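Local coordinates for protein putative methyltransferase (Porphyromonas gingivalis, PDB 3LL7) that is a putative methyltransferase that probably uses a Rossmann-like domain to transfer a methyl group from S-adenosylmethionine to a substrate still unidentified, at residues A[282-287]-A[306-311]; A[253-258]-A[275-280]; A[318-323]-A[393-398]. All coordinates share one frame; numbering follows the deposited sequence.

Interaction 1: A[282-287]-A[306-311]; sequences ISIPYT and AFKTVA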
ATOM      1  N   ILE A 282      -9.875 -16.995  20.221  1.00  9.49           N
ATOM      2  CA  ILE A 282      -8.918 -16.724  21.283  1.00  9.15           C
ATOM      3  C   ILE A 282      -9.494 -15.785  22.341  1.00  7.91           C
ATOM      4  O   ILE A 282     -10.287 -14.890  22.023  1.00  9.19           O
ATOM      5  CB  ILE A 282      -7.671 -16.023  20.632  1.00  8.43           C
ATOM      6  CG1 ILE A 282      -6.838 -17.075  19.881  1.00 12.79           C
ATOM      7  CG2 ILE A 282      -6.858 -15.201  21.657  1.00 11.35           C
ATOM      8  CD1 ILE A 282      -5.720 -16.369  18.990  1.00 17.26           C
ATOM      9  N   SER A 283      -9.066 -15.959  23.585  1.00  6.74           N
ATOM     10  CA  SER A 283      -9.307 -14.952  24.603  1.00  7.03           C
ATOM     11  C   SER A 283      -8.010 -14.759  25.340  1.00  8.77           C
ATOM     12  O   SER A 283      -7.252 -15.731  25.547  1.00  9.01           O
ATOM     13  CB  SER A 283     -10.404 -15.386  25.582  1.00  6.68           C
ATOM     14  OG  SER A 283     -11.549 -15.734  24.840  1.00  5.69           O
ATOM     15  N   ILE A 284      -7.769 -13.516  25.734  1.00  9.17           N
ATOM     16  CA  ILE A 284      -6.539 -13.140  26.405  1.00 11.16           C
ATOM     17  C   ILE A 284      -6.820 -12.343  27.705  1.00 11.52           C
ATOM     18  O   ILE A 284      -7.875 -11.733  27.829  1.00 11.62           O
ATOM     19  CB  ILE A 284      -5.590 -12.373  25.420  1.00 11.98           C
ATOM     20  CG1 ILE A 284      -6.247 -11.063  24.947  1.00 11.04           C
ATOM     21  CG2 ILE A 284      -5.141 -13.263  24.250  1.00 12.58           C
ATOM     22  CD1 ILE A 284      -5.337 -10.113  24.166  1.00 10.60           C
ATOM     23  N   PRO A 285      -5.766 -12.310  28.554  0.50 11.78           N
ATOM     24  CA  PRO A 285      -5.618 -11.525  29.738  0.50 11.37           C
ATOM     25  C   PRO A 285      -5.480 -10.095  29.289  0.50 10.87           C
ATOM     26  O   PRO A 285      -4.906  -9.813  28.224  0.50 11.22           O
ATOM     27  CB  PRO A 285      -4.302 -12.021  30.367  0.50 11.24           C
ATOM     28  CG  PRO A 285      -3.587 -12.788  29.348  0.50 11.61           C
ATOM     29  CD  PRO A 285      -4.491 -12.942  28.141  0.50 11.19           C
ATOM     30  N   TYR A 286      -6.066  -9.206  30.058  0.50 10.08           N
ATOM     31  CA  TYR A 286      -5.787  -7.800  29.914  0.50 10.40           C
ATOM     32  C   TYR A 286      -5.178  -7.384  31.225  0.50 10.39           C
ATOM     33  O   TYR A 286      -5.569  -7.857  32.292  0.50 10.89           O
ATOM     34  CB  TYR A 286      -7.058  -7.021  29.574  0.50 10.05           C
ATOM     35  CG  TYR A 286      -7.530  -7.343  28.176  0.50  9.68           C
ATOM     36  CD1 TYR A 286      -6.988  -6.690  27.074  0.50  9.50           C
ATOM     37  CD2 TYR A 286      -8.482  -8.324  27.953  0.50  7.82           C
ATOM     38  CE1 TYR A 286      -7.386  -6.992  25.790  0.50  9.23           C
ATOM     39  CE2 TYR A 286      -8.886  -8.646  26.666  0.50  7.59           C
ATOM     40  CZ  TYR A 286      -8.344  -7.965  25.587  0.50  8.69           C
ATOM     41  OH  TYR A 286      -8.726  -8.267  24.306  0.50  7.37           O
ATOM     42  N   THR A 287      -4.186  -6.521  31.144  1.00  9.91           N
ATOM     43  CA  THR A 287      -3.387  -6.188  32.302  1.00 10.31           C
ATOM     44  C   THR A 287      -3.678  -4.793  32.867  1.00 10.98           C
ATOM     45  O   THR A 287      -3.838  -3.823  32.115  1.00 10.18           O
ATOM     46  CB  THR A 287      -1.876  -6.396  32.012  1.00 10.12           C
ATOM     47  OG1 THR A 287      -1.144  -6.161  33.221  1.00 11.33           O
ATOM     48  CG2 THR A 287      -1.348  -5.456  30.876  1.00  9.33           C
ATOM     49  N   ALA A 306      -5.731  -8.195  13.847  1.00  9.63           N
ATOM     50  CA  ALA A 306      -5.144  -9.288  14.634  1.00  8.93           C
ATOM     51  C   ALA A 306      -4.846  -8.839  16.084  1.00 10.24           C
ATOM     52  O   ALA A 306      -3.775  -9.134  16.615  1.00 10.02           O
ATOM     53  CB  ALA A 306      -3.820  -9.779  13.966  1.00  9.15           C
ATOM     54  N   PHE A 307      -5.802  -8.166  16.716  1.00  9.62           N
ATOM     55  CA  PHE A 307      -5.573  -7.520  18.027  1.00  9.56           C
ATOM     56  C   PHE A 307      -5.211  -8.533  19.123  1.00  9.73           C
ATOM     57  O   PHE A 307      -4.205  -8.363  19.863  1.00  9.82           O
ATOM     58  CB  PHE A 307      -6.836  -6.742  18.428  1.00 10.56           C
ATOM     59  CG  PHE A 307      -7.302  -5.708  17.390  1.00 10.83           C
ATOM     60  CD1 PHE A 307      -6.441  -4.700  16.924  1.00 13.75           C
ATOM     61  CD2 PHE A 307      -8.609  -5.734  16.918  1.00 13.71           C
ATOM     62  CE1 PHE A 307      -6.874  -3.740  15.972  1.00  9.80           C
ATOM     63  CE2 PHE A 307      -9.067  -4.783  15.955  1.00 14.75           C
ATOM     64  CZ  PHE A 307      -8.186  -3.788  15.488  1.00 13.45           C
ATOM     65  N   LYS A 308      -6.025  -9.579  19.230  1.00  9.18           N
ATOM     66  CA  LYS A 308      -5.813 -10.635  20.209  1.00  9.05           C
ATOM     67  C   LYS A 308      -4.785 -11.644  19.737  1.00  9.54           C
ATOM     68  O   LYS A 308      -3.960 -12.129  20.534  1.00  9.04           O
ATOM     69  CB  LYS A 308      -7.143 -11.320  20.519  1.00  9.57           C
ATOM     70  CG  LYS A 308      -8.149 -10.371  21.137  1.00  9.48           C
ATOM     71  CD  LYS A 308      -9.578 -10.804  20.743  1.00 11.57           C
ATOM     72  CE  LYS A 308      -9.958 -12.118  21.306  1.00 11.86           C
ATOM     73  NZ  LYS A 308     -11.277 -12.634  20.717  1.00 10.47           N
ATOM     74  N   THR A 309      -4.826 -11.981  18.440  1.00  8.96           N
ATOM     75  CA  THR A 309      -3.926 -13.016  17.928  1.00  9.08           C
ATOM     76  C   THR A 309      -2.441 -12.669  18.152  1.00  8.12           C
ATOM     77  O   THR A 309      -1.647 -13.540  18.473  1.00  8.41           O
ATOM     78  CB  THR A 309      -4.207 -13.289  16.441  1.00  8.49           C
ATOM     79  OG1 THR A 309      -5.600 -13.646  16.309  1.00 10.22           O
ATOM     80  CG2 THR A 309      -3.418 -14.500  15.943  1.00  9.80           C
ATOM     81  N   VAL A 310      -2.076 -11.409  18.004  1.00  8.57           N
ATOM     82  CA  VAL A 310      -0.674 -11.042  18.220  1.00  9.53           C
ATOM     83  C   VAL A 310      -0.265 -11.397  19.660  1.00  9.52           C
ATOM     84  O   VAL A 310       0.812 -11.957  19.895  1.00  8.40           O
ATOM     85  CB  VAL A 310      -0.398  -9.555  17.917  1.00 10.47           C
ATOM     86  CG1 VAL A 310       1.068  -9.173  18.320  1.00 12.28           C
ATOM     87  CG2 VAL A 310      -0.632  -9.234  16.438  1.00 13.25           C
ATOM     88  N   ALA A 311      -1.136 -11.082  20.640  1.00  8.68           N
ATOM     89  CA  ALA A 311      -0.779 -11.337  22.052  1.00  9.25           C
ATOM     90  C   ALA A 311      -0.658 -12.860  22.322  1.00  8.99           C
ATOM     91  O   ALA A 311       0.252 -13.327  23.031  1.00  8.79           O
ATOM     92  CB  ALA A 311      -1.847 -10.700  22.972  1.00  9.23           C
TER
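Lys-308 opens the contact, its side chain meeting Ile-282, Ile-284 and Tyr-286. Its CG stands anti to its own carbonyl carbon (chi1 -62°), where it meets Ile-284 CD1 at 4.1 Å and Tyr-286 OH at 3.8 Å; the tyrosine has two deposited conformers, and this distance holds for the one given. Nearer the backbone, Lys-308 CB lies 4.1 Å from Ile-282 CG2, the two side chains sliding past each other in opposite directions. The bend at chi3 swings CE back, and NZ ends 2.8 Å from Ile-282 O. That bond is weak, and doubtful too, because the carbonyl oxygen is modelled too close to CE.

Thr-309 points its CB away from the loop, yet its OG1 packs 3.8 Å from Ile-282 CD1, the two side chains crossing at about a right angle. The hydroxyl has its polar partner elsewhere, in a hydrogen bond to the carboxylate of Glu-279. One turn on from Lys-308, Ala-311 presents CB to Ile-284 CD1 at 3.7 Å. Ile-284 puts CG1 between its backbone N and carbonyl carbon, and from there chi2 of 170° stretches CD1 onto the helix, where it also lies 4.0 Å from Lys-308 CA.

Residues 282-287 thus run as an irregular linker over one flank of helix 307-314. That helix belongs to the crossover between strands 293-297 and 317-320, which are parallel with strand 323-328 between them: the split beta-alpha-beta unit of a ferredoxin-like domain.

Interaction 2: A[253-258]-A[275-280]; sequences PEKVPI and TMEEER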
ATOM      1  N   PRO A 253     -15.445 -17.574   4.896  1.00 15.50           N
ATOM      2  CA  PRO A 253     -14.805 -16.281   5.091  1.00 14.38           C
ATOM      3  C   PRO A 253     -13.963 -16.206   6.373  1.00 13.30           C
ATOM      4  O   PRO A 253     -12.857 -15.655   6.366  1.00 12.37           O
ATOM      5  CB  PRO A 253     -15.997 -15.330   5.133  1.00 14.56           C
ATOM      6  CG  PRO A 253     -16.982 -15.982   4.165  1.00 15.55           C
ATOM      7  CD  PRO A 253     -16.887 -17.424   4.608  1.00 15.89           C
ATOM      8  N   GLU A 254     -14.460 -16.815   7.445  1.00 11.32           N
ATOM      9  CA  GLU A 254     -13.762 -16.772   8.729  1.00 10.05           C
ATOM     10  C   GLU A 254     -12.473 -17.587   8.721  1.00  8.90           C
ATOM     11  O   GLU A 254     -11.644 -17.420   9.595  1.00  8.45           O
ATOM     12  CB  GLU A 254     -14.674 -17.261   9.860  1.00 10.56           C
ATOM     13  CG  GLU A 254     -14.924 -18.768   9.855  1.00 12.69           C
ATOM     14  CD  GLU A 254     -16.157 -19.238   9.042  1.00 17.09           C
ATOM     15  OE1 GLU A 254     -16.715 -18.471   8.208  1.00 17.90           O
ATOM     16  OE2 GLU A 254     -16.563 -20.409   9.251  1.00 15.82           O
ATOM     17  N   LYS A 255     -12.324 -18.458   7.729  1.00  8.31           N
ATOM     18  CA  LYS A 255     -11.136 -19.296   7.575  1.00  8.61           C
ATOM     19  C   LYS A 255     -10.172 -18.820   6.491  1.00  8.35           C
ATOM     20  O   LYS A 255      -9.108 -19.412   6.312  1.00  8.40           O
ATOM     21  CB  LYS A 255     -11.540 -20.736   7.265  1.00  8.66           C
ATOM     22  CG  LYS A 255     -12.163 -21.437   8.439  1.00 11.27           C
ATOM     23  CD  LYS A 255     -12.451 -22.889   8.084  1.00 13.87           C
ATOM     24  CE  LYS A 255     -13.273 -23.570   9.156  1.00 18.72           C
ATOM     25  NZ  LYS A 255     -12.448 -23.892  10.346  1.00 20.24           N
ATOM     26  N   VAL A 256     -10.524 -17.763   5.771  1.00  7.87           N
ATOM     27  CA  VAL A 256      -9.584 -17.225   4.777  1.00  8.48           C
ATOM     28  C   VAL A 256      -8.303 -16.708   5.452  1.00  9.76           C
ATOM     29  O   VAL A 256      -8.384 -15.884   6.368  1.00  8.86           O
ATOM     30  CB  VAL A 256     -10.225 -16.126   3.924  1.00  8.76           C
ATOM     31  CG1 VAL A 256      -9.165 -15.416   3.044  1.00  8.91           C
ATOM     32  CG2 VAL A 256     -11.330 -16.761   3.022  1.00  8.26           C
ATOM     33  N   PRO A 257      -7.118 -17.185   5.000  1.00 10.39           N
ATOM     34  CA  PRO A 257      -5.850 -16.673   5.532  1.00 10.51           C
ATOM     35  C   PRO A 257      -5.643 -15.182   5.228  1.00 10.21           C
ATOM     36  O   PRO A 257      -5.672 -14.775   4.064  1.00 11.45           O
ATOM     37  CB  PRO A 257      -4.787 -17.485   4.773  1.00 11.36           C
ATOM     38  CG  PRO A 257      -5.498 -18.734   4.327  1.00 11.31           C
ATOM     39  CD  PRO A 257      -6.906 -18.302   4.060  1.00 11.34           C
ATOM     40  N   ILE A 258      -5.433 -14.398   6.279  1.00  9.14           N
ATOM     41  CA  ILE A 258      -5.120 -12.977   6.183  1.00  7.85           C
ATOM     42  C   ILE A 258      -3.640 -12.802   6.466  1.00  7.60           C
ATOM     43  O   ILE A 258      -3.147 -13.223   7.534  1.00  7.58           O
ATOM     44  CB  ILE A 258      -5.957 -12.158   7.182  1.00  6.80           C
ATOM     45  CG1 ILE A 258      -7.468 -12.404   6.923  1.00  8.58           C
ATOM     46  CG2 ILE A 258      -5.653 -10.672   7.079  1.00  5.73           C
ATOM     47  CD1 ILE A 258      -8.348 -11.968   8.087  1.00 14.06           C
ATOM     48  N   THR A 275      -6.405 -16.006  10.809  1.00  7.69           N
ATOM     49  CA  THR A 275      -7.770 -16.032  10.277  1.00  7.62           C
ATOM     50  C   THR A 275      -8.702 -15.359  11.261  1.00  7.40           C
ATOM     51  O   THR A 275      -8.401 -15.274  12.459  1.00  7.74           O
ATOM     52  CB  THR A 275      -8.286 -17.475  10.083  1.00  7.96           C
ATOM     53  OG1 THR A 275      -8.331 -18.145  11.352  1.00  6.75           O
ATOM     54  CG2 THR A 275      -7.397 -18.239   9.123  1.00  8.88           C
HETATM   55  N   MSE A 276      -9.834 -14.877  10.770  1.00  8.29           N
HETATM   56  CA  MSE A 276     -10.793 -14.220  11.628  1.00 10.37           C
HETATM   57  C   MSE A 276     -11.322 -15.206  12.672  1.00 10.05           C
HETATM   58  O   MSE A 276     -11.602 -14.805  13.814  1.00  9.86           O
HETATM   59  CB  MSE A 276     -11.953 -13.635  10.823  1.00 11.16           C
HETATM   60  CG  MSE A 276     -11.583 -12.340  10.097  1.00 17.02           C
HETATM   61 SE   MSE A 276     -10.596 -11.065  11.230  0.75 30.22          SE
HETATM   62  CE  MSE A 276     -11.816 -10.719  12.689  1.00 25.79           C
ATOM     63  N   GLU A 277     -11.450 -16.479  12.277  1.00  9.14           N
ATOM     64  CA  GLU A 277     -11.905 -17.529  13.191  1.00  9.89           C
ATOM     65  C   GLU A 277     -10.966 -17.612  14.391  1.00  9.74           C
ATOM     66  O   GLU A 277     -11.421 -17.734  15.536  1.00  8.05           O
ATOM     67  CB  GLU A 277     -11.965 -18.896  12.508  1.00 10.28           C
ATOM     68  CG  GLU A 277     -12.397 -20.001  13.448  1.00 12.62           C
ATOM     69  CD  GLU A 277     -12.421 -21.358  12.798  1.00 16.60           C
ATOM     70  OE1 GLU A 277     -11.636 -21.608  11.869  1.00 18.96           O
ATOM     71  OE2 GLU A 277     -13.243 -22.189  13.225  1.00 20.99           O
ATOM     72  N   GLU A 278      -9.660 -17.596  14.110  1.00  9.27           N
ATOM     73  CA  GLU A 278      -8.653 -17.639  15.175  1.00  9.35           C
ATOM     74  C   GLU A 278      -8.788 -16.417  16.050  1.00  8.88           C
ATOM     75  O   GLU A 278      -8.897 -16.538  17.277  1.00  9.88           O
ATOM     76  CB  GLU A 278      -7.232 -17.745  14.588  1.00  9.20           C
ATOM     77  CG  GLU A 278      -6.120 -17.667  15.641  1.00 10.46           C
ATOM     78  CD  GLU A 278      -4.755 -17.724  14.994  1.00 12.75           C
ATOM     79  OE1 GLU A 278      -4.671 -17.460  13.760  1.00 12.40           O
ATOM     80  OE2 GLU A 278      -3.780 -18.043  15.700  1.00 11.50           O
ATOM     81  N   GLU A 279      -8.791 -15.226  15.447  1.00  8.75           N
ATOM     82  CA  GLU A 279      -8.958 -13.980  16.210  1.00  9.24           C
ATOM     83  C   GLU A 279     -10.170 -14.012  17.133  1.00 10.66           C
ATOM     84  O   GLU A 279     -10.084 -13.598  18.266  1.00 10.10           O
ATOM     85  CB  GLU A 279      -9.058 -12.771  15.271  1.00  9.65           C
ATOM     86  CG  GLU A 279      -9.270 -11.389  15.945  1.00  9.44           C
ATOM     87  CD  GLU A 279      -8.107 -10.895  16.822  1.00 11.98           C
ATOM     88  OE1 GLU A 279      -6.967 -11.397  16.688  1.00 11.52           O
ATOM     89  OE2 GLU A 279      -8.323  -9.944  17.626  1.00 13.18           O
ATOM     90  N   ARG A 280     -11.291 -14.516  16.621  1.00 10.57           N
ATOM     91  CA  ARG A 280     -12.537 -14.521  17.406  1.00 12.36           C
ATOM     92  C   ARG A 280     -12.559 -15.566  18.522  1.00 11.94           C
ATOM     93  O   ARG A 280     -13.176 -15.344  19.559  1.00 13.44           O
ATOM     94  CB  ARG A 280     -13.711 -14.764  16.458  1.00 12.42           C
ATOM     95  CG  ARG A 280     -14.117 -13.484  15.763  1.00 16.44           C
ATOM     96  CD  ARG A 280     -14.845 -13.715  14.447  1.00 23.18           C
ATOM     97  NE  ARG A 280     -14.710 -12.514  13.631  1.00 28.56           N
ATOM     98  CZ  ARG A 280     -15.367 -12.281  12.503  1.00 31.32           C
ATOM     99  NH1 ARG A 280     -16.244 -13.166  12.040  1.00 32.60           N
ATOM    100  NH2 ARG A 280     -15.154 -11.146  11.849  1.00 32.58           N
TER
HETATM  101  O   HOH W   1     -10.336 -15.008   7.832  1.00  9.22           O
HETATM  102  O   HOH W   2     -14.100 -24.704  12.771  1.00 37.15           O
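Glu-254 O receives the backbone N-H of Glu-277, with 2.8 Å between Glu-277 N and that oxygen. The hydrogen bond is fairly straight, at 154°, and the donor lies in the carbonyl plane on a lone pair. At the solvent side, Lys-255 NZ forms a salt bridge with Glu-277 OE1 over 2.9 Å, meeting the carboxylate on its syn side. These two side chains run side by side in the same direction; Glu-277 is extended beyond CG, while the lysine bends at chi4 to bring NZ in. A water that accepts from Lys-255 NZ and donates to Glu-277 OE2 bridges the pair from the other carboxylate oxygen. Apolar packing adds Ile-258 CD1 against Met-276 CG (selenomethionine) at 3.8 Å. The methyl Thr-275 CG2 rests 3.5 Å from the carbonyl oxygen Lys-255 O.

The contact lies where strand 258-263 begins and its antiparallel neighbour 272-274 ends: a 3-10 turn precedes the first and a helix follows the second. Thr-275 is the N-cap of that helix. With OG1 between its backbone N and carbonyl carbon (chi1 62°), it accepts from Glu-278 N over 3.1 Å. The N-H of Met-276, the first residue after the cap, goes to a second water at 3.0 Å from Met-276 N, which in turn donates to Pro-253 O and Val-256 O and so ties turn to helix start.

Farther out, the guanidinium of Arg-280 has Met-276 CB over the centre of one face and makes a cation-pi contact with Trp-216, on helix 215-221, which also touches the side chains of Pro-253 and Met-276.

Interaction 3: A[318-323]-A[393-398]; sequences KLHPNS and GTTMAD. With FMT (formic acid), chain J.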
ATOM      1  N   LYS A 318      -2.105  -7.771  26.663  1.00 12.49           N
ATOM      2  CA  LYS A 318      -2.608  -6.580  25.966  1.00 11.24           C
ATOM      3  C   LYS A 318      -3.148  -5.636  27.034  1.00 10.00           C
ATOM      4  O   LYS A 318      -3.644  -6.097  28.062  1.00  9.53           O
ATOM      5  CB  LYS A 318      -3.712  -6.960  24.985  1.00 11.49           C
ATOM      6  CG  LYS A 318      -4.109  -5.833  24.050  1.00 10.32           C
ATOM      7  CD  LYS A 318      -4.826  -6.448  22.802  1.00 11.07           C
ATOM      8  CE  LYS A 318      -5.089  -5.377  21.732  1.00 10.76           C
ATOM      9  NZ  LYS A 318      -6.218  -4.516  22.085  1.00 10.16           N
ATOM     10  N   LEU A 319      -3.035  -4.324  26.827  1.00  9.80           N
ATOM     11  CA  LEU A 319      -3.445  -3.379  27.868  1.00 10.12           C
ATOM     12  C   LEU A 319      -4.961  -3.317  28.097  1.00 10.09           C
ATOM     13  O   LEU A 319      -5.409  -3.244  29.228  1.00  9.53           O
ATOM     14  CB  LEU A 319      -2.888  -1.988  27.547  1.00 11.03           C
ATOM     15  CG  LEU A 319      -1.466  -1.742  28.069  1.00 13.06           C
ATOM     16  CD1 LEU A 319      -0.452  -2.829  27.842  1.00 14.39           C
ATOM     17  CD2 LEU A 319      -0.913  -0.342  27.580  1.00 12.50           C
ATOM     18  N   HIS A 320      -5.735  -3.354  27.012  1.00  9.42           N
ATOM     19  CA  HIS A 320      -7.172  -3.125  27.057  1.00  9.76           C
ATOM     20  C   HIS A 320      -7.680  -3.545  25.673  1.00  9.40           C
ATOM     21  O   HIS A 320      -6.924  -3.473  24.697  1.00  9.58           O
ATOM     22  CB  HIS A 320      -7.439  -1.616  27.281  1.00  9.28           C
ATOM     23  CG  HIS A 320      -8.886  -1.237  27.458  1.00  8.90           C
ATOM     24  ND1 HIS A 320      -9.759  -1.096  26.399  1.00 10.96           N
ATOM     25  CD2 HIS A 320      -9.593  -0.915  28.569  1.00  9.32           C
ATOM     26  CE1 HIS A 320     -10.946  -0.729  26.851  1.00 11.19           C
ATOM     27  NE2 HIS A 320     -10.871  -0.611  28.170  1.00 12.26           N
ATOM     28  N   PRO A 321      -8.945  -3.987  25.569  1.00  9.01           N
ATOM     29  CA  PRO A 321      -9.461  -4.362  24.227  1.00  9.09           C
ATOM     30  C   PRO A 321      -9.352  -3.256  23.200  1.00  9.82           C
ATOM     31  O   PRO A 321      -9.170  -3.541  22.005  1.00  9.03           O
ATOM     32  CB  PRO A 321     -10.949  -4.658  24.473  1.00  9.22           C
ATOM     33  CG  PRO A 321     -11.019  -5.079  25.948  1.00 10.08           C
ATOM     34  CD  PRO A 321      -9.913  -4.267  26.648  1.00  9.83           C
ATOM     35  N   ASN A 322      -9.503  -2.000  23.646  1.00  9.91           N
ATOM     36  CA  ASN A 322      -9.346  -0.848  22.719  1.00  9.83           C
ATOM     37  C   ASN A 322      -7.945  -0.159  22.736  1.00  8.09           C
ATOM     38  O   ASN A 322      -7.721   0.781  21.947  1.00  7.58           O
ATOM     39  CB  ASN A 322     -10.438   0.172  22.973  1.00  9.71           C
ATOM     40  CG  ASN A 322     -11.855  -0.423  22.725  1.00 12.44           C
ATOM     41  OD1 ASN A 322     -12.036  -1.239  21.828  1.00 13.91           O
ATOM     42  ND2 ASN A 322     -12.816  -0.026  23.516  1.00 15.05           N
ATOM     43  N   SER A 323      -7.030  -0.604  23.605  1.00  8.57           N
ATOM     44  CA  SER A 323      -5.644  -0.113  23.572  1.00  7.93           C
ATOM     45  C   SER A 323      -4.770  -1.116  22.818  1.00  9.01           C
ATOM     46  O   SER A 323      -4.450  -2.199  23.325  1.00  9.06           O
ATOM     47  CB  SER A 323      -5.066   0.089  24.997  1.00  7.30           C
ATOM     48  OG  SER A 323      -5.916   0.903  25.771  1.00  6.97           O
ATOM     49  N   GLY A 393       0.294   7.917  25.363  1.00  9.09           N
ATOM     50  CA  GLY A 393      -0.953   7.988  26.158  1.00  8.94           C
ATOM     51  C   GLY A 393      -1.774   6.745  25.851  1.00  9.67           C
ATOM     52  O   GLY A 393      -1.971   6.423  24.696  1.00 11.28           O
ATOM     53  N   THR A 394      -2.267   6.071  26.882  1.00  9.19           N
ATOM     54  CA  THR A 394      -3.019   4.837  26.686  1.00  8.69           C
ATOM     55  C   THR A 394      -3.891   4.568  27.904  1.00  8.55           C
ATOM     56  O   THR A 394      -3.922   5.394  28.833  1.00  8.67           O
ATOM     57  CB  THR A 394      -2.062   3.657  26.331  1.00  8.20           C
ATOM     58  OG1 THR A 394      -2.818   2.516  25.858  1.00  9.51           O
ATOM     59  CG2 THR A 394      -1.191   3.267  27.511  1.00 10.54           C
ATOM     60  N   THR A 395      -4.590   3.429  27.864  1.00  7.21           N
ATOM     61  CA  THR A 395      -5.552   3.034  28.890  1.00  7.91           C
ATOM     62  C   THR A 395      -5.279   1.598  29.280  1.00  7.81           C
ATOM     63  O   THR A 395      -5.155   0.708  28.397  1.00  8.22           O
ATOM     64  CB  THR A 395      -6.981   3.145  28.354  1.00  8.26           C
ATOM     65  OG1 THR A 395      -7.195   4.472  27.857  1.00  9.36           O
ATOM     66  CG2 THR A 395      -8.017   2.841  29.473  1.00  8.73           C
HETATM   67  N   MSE A 396      -5.194   1.362  30.600  1.00  6.68           N
HETATM   68  CA  MSE A 396      -4.948   0.028  31.142  1.00  6.60           C
HETATM   69  C   MSE A 396      -6.291  -0.729  31.243  1.00  7.19           C
HETATM   70  O   MSE A 396      -7.348  -0.143  31.017  1.00  7.40           O
HETATM   71  CB  MSE A 396      -4.275   0.118  32.539  1.00  6.77           C
HETATM   72  CG  MSE A 396      -3.018   0.996  32.561  1.00  9.32           C
HETATM   73 SE   MSE A 396      -1.690   0.423  31.268  0.75  8.35          SE
HETATM   74  CE  MSE A 396      -1.176  -1.261  32.044  1.00 10.72           C
ATOM     75  N   ALA A 397      -6.238  -2.013  31.614  1.00  6.61           N
ATOM     76  CA  ALA A 397      -7.396  -2.892  31.500  1.00  7.44           C
ATOM     77  C   ALA A 397      -8.565  -2.439  32.366  1.00  8.29           C
ATOM     78  O   ALA A 397      -9.719  -2.703  32.025  1.00  9.09           O
ATOM     79  CB  ALA A 397      -7.002  -4.319  31.864  1.00  6.88           C
ATOM     80  N   ASP A 398      -8.258  -1.785  33.496  1.00  8.47           N
ATOM     81  CA  ASP A 398      -9.309  -1.285  34.409  1.00  8.92           C
ATOM     82  C   ASP A 398      -9.842   0.105  34.057  1.00  8.98           C
ATOM     83  O   ASP A 398     -10.580   0.699  34.845  1.00  9.29           O
ATOM     84  CB  ASP A 398      -8.803  -1.296  35.867  1.00  8.62           C
ATOM     85  CG  ASP A 398      -7.516  -0.473  36.068  1.00  9.52           C
ATOM     86  OD1 ASP A 398      -6.989   0.164  35.125  1.00  9.75           O
ATOM     87  OD2 ASP A 398      -7.012  -0.460  37.213  1.00 13.81           O
TER
HETATM   88  C   FMT J 510     -12.147   2.568  26.554  1.00 38.69           C
HETATM   89  O1  FMT J 510     -11.161   2.970  27.175  1.00 38.13           O
HETATM   90  O2  FMT J 510     -12.165   2.349  25.340  1.00 38.81           O
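Ser-323 sets OG anti to its own carbonyl carbon (chi1 -53°), which brings the hydroxyl to Thr-395 O, and His-320 holds CG anti to its backbone N (chi1 -175°), bringing its ring to Met-396. These are the first and last residues of the type I turn of a beta hairpin, strands 317-320 and 323-328 of the ferredoxin-like domain, which packs against the end of strand 389-395 in the THUMP-like region. Ser-323 OG donates to Thr-395 O over 2.7 Å, in the carbonyl plane on a lone pair; Asn-369 is a further partner of the hydroxyl.

Leu-319 covers the buried side. Its CD2 lies 3.6 Å from Thr-394 CG2, the side chains crossing at about a right angle, and 3.8 Å from SE of Met-396 (selenomethionine).

Asn-322 N donates to His-320 ND1 over 2.9 Å in the ring plane, which helps fix the ring's rotation with CD2 edge-on to Met-396 O, 3.4 Å away. Lys-318 NZ bridges the two ends of the turn, donating to His-320 O in the carbonyl plane and to Ser-323 O from above its plane. Beside the ring lies a formic acid, probably from the crystallisation liquor: Asn-322 ND2 donates to its O2 over 3.1 Å at 166°.

In the fold
The contacts follow one another along the chain, leading from the large mixed sheet into the C-terminal one. Interactions 1 and 2, with centres about 15 Å apart, meet at Glu-279: its OE1 is 2.7 Å from Thr-309 OG1 and its OE2 2.8 Å from Lys-308 N, so the helix of 275-280 grips the start of helix 307-314. Interaction 3 lies about 12 Å from interaction 1, centre to centre. Here Thr-287 is the joint, with its O 3.0 Å from Ala-397 N and its N 3.2 Å from Lys-318 O. Interactions 2 and 3 do not touch; their nearest atoms are about 7 Å apart. Of the three, interaction 3 holds the formic acid.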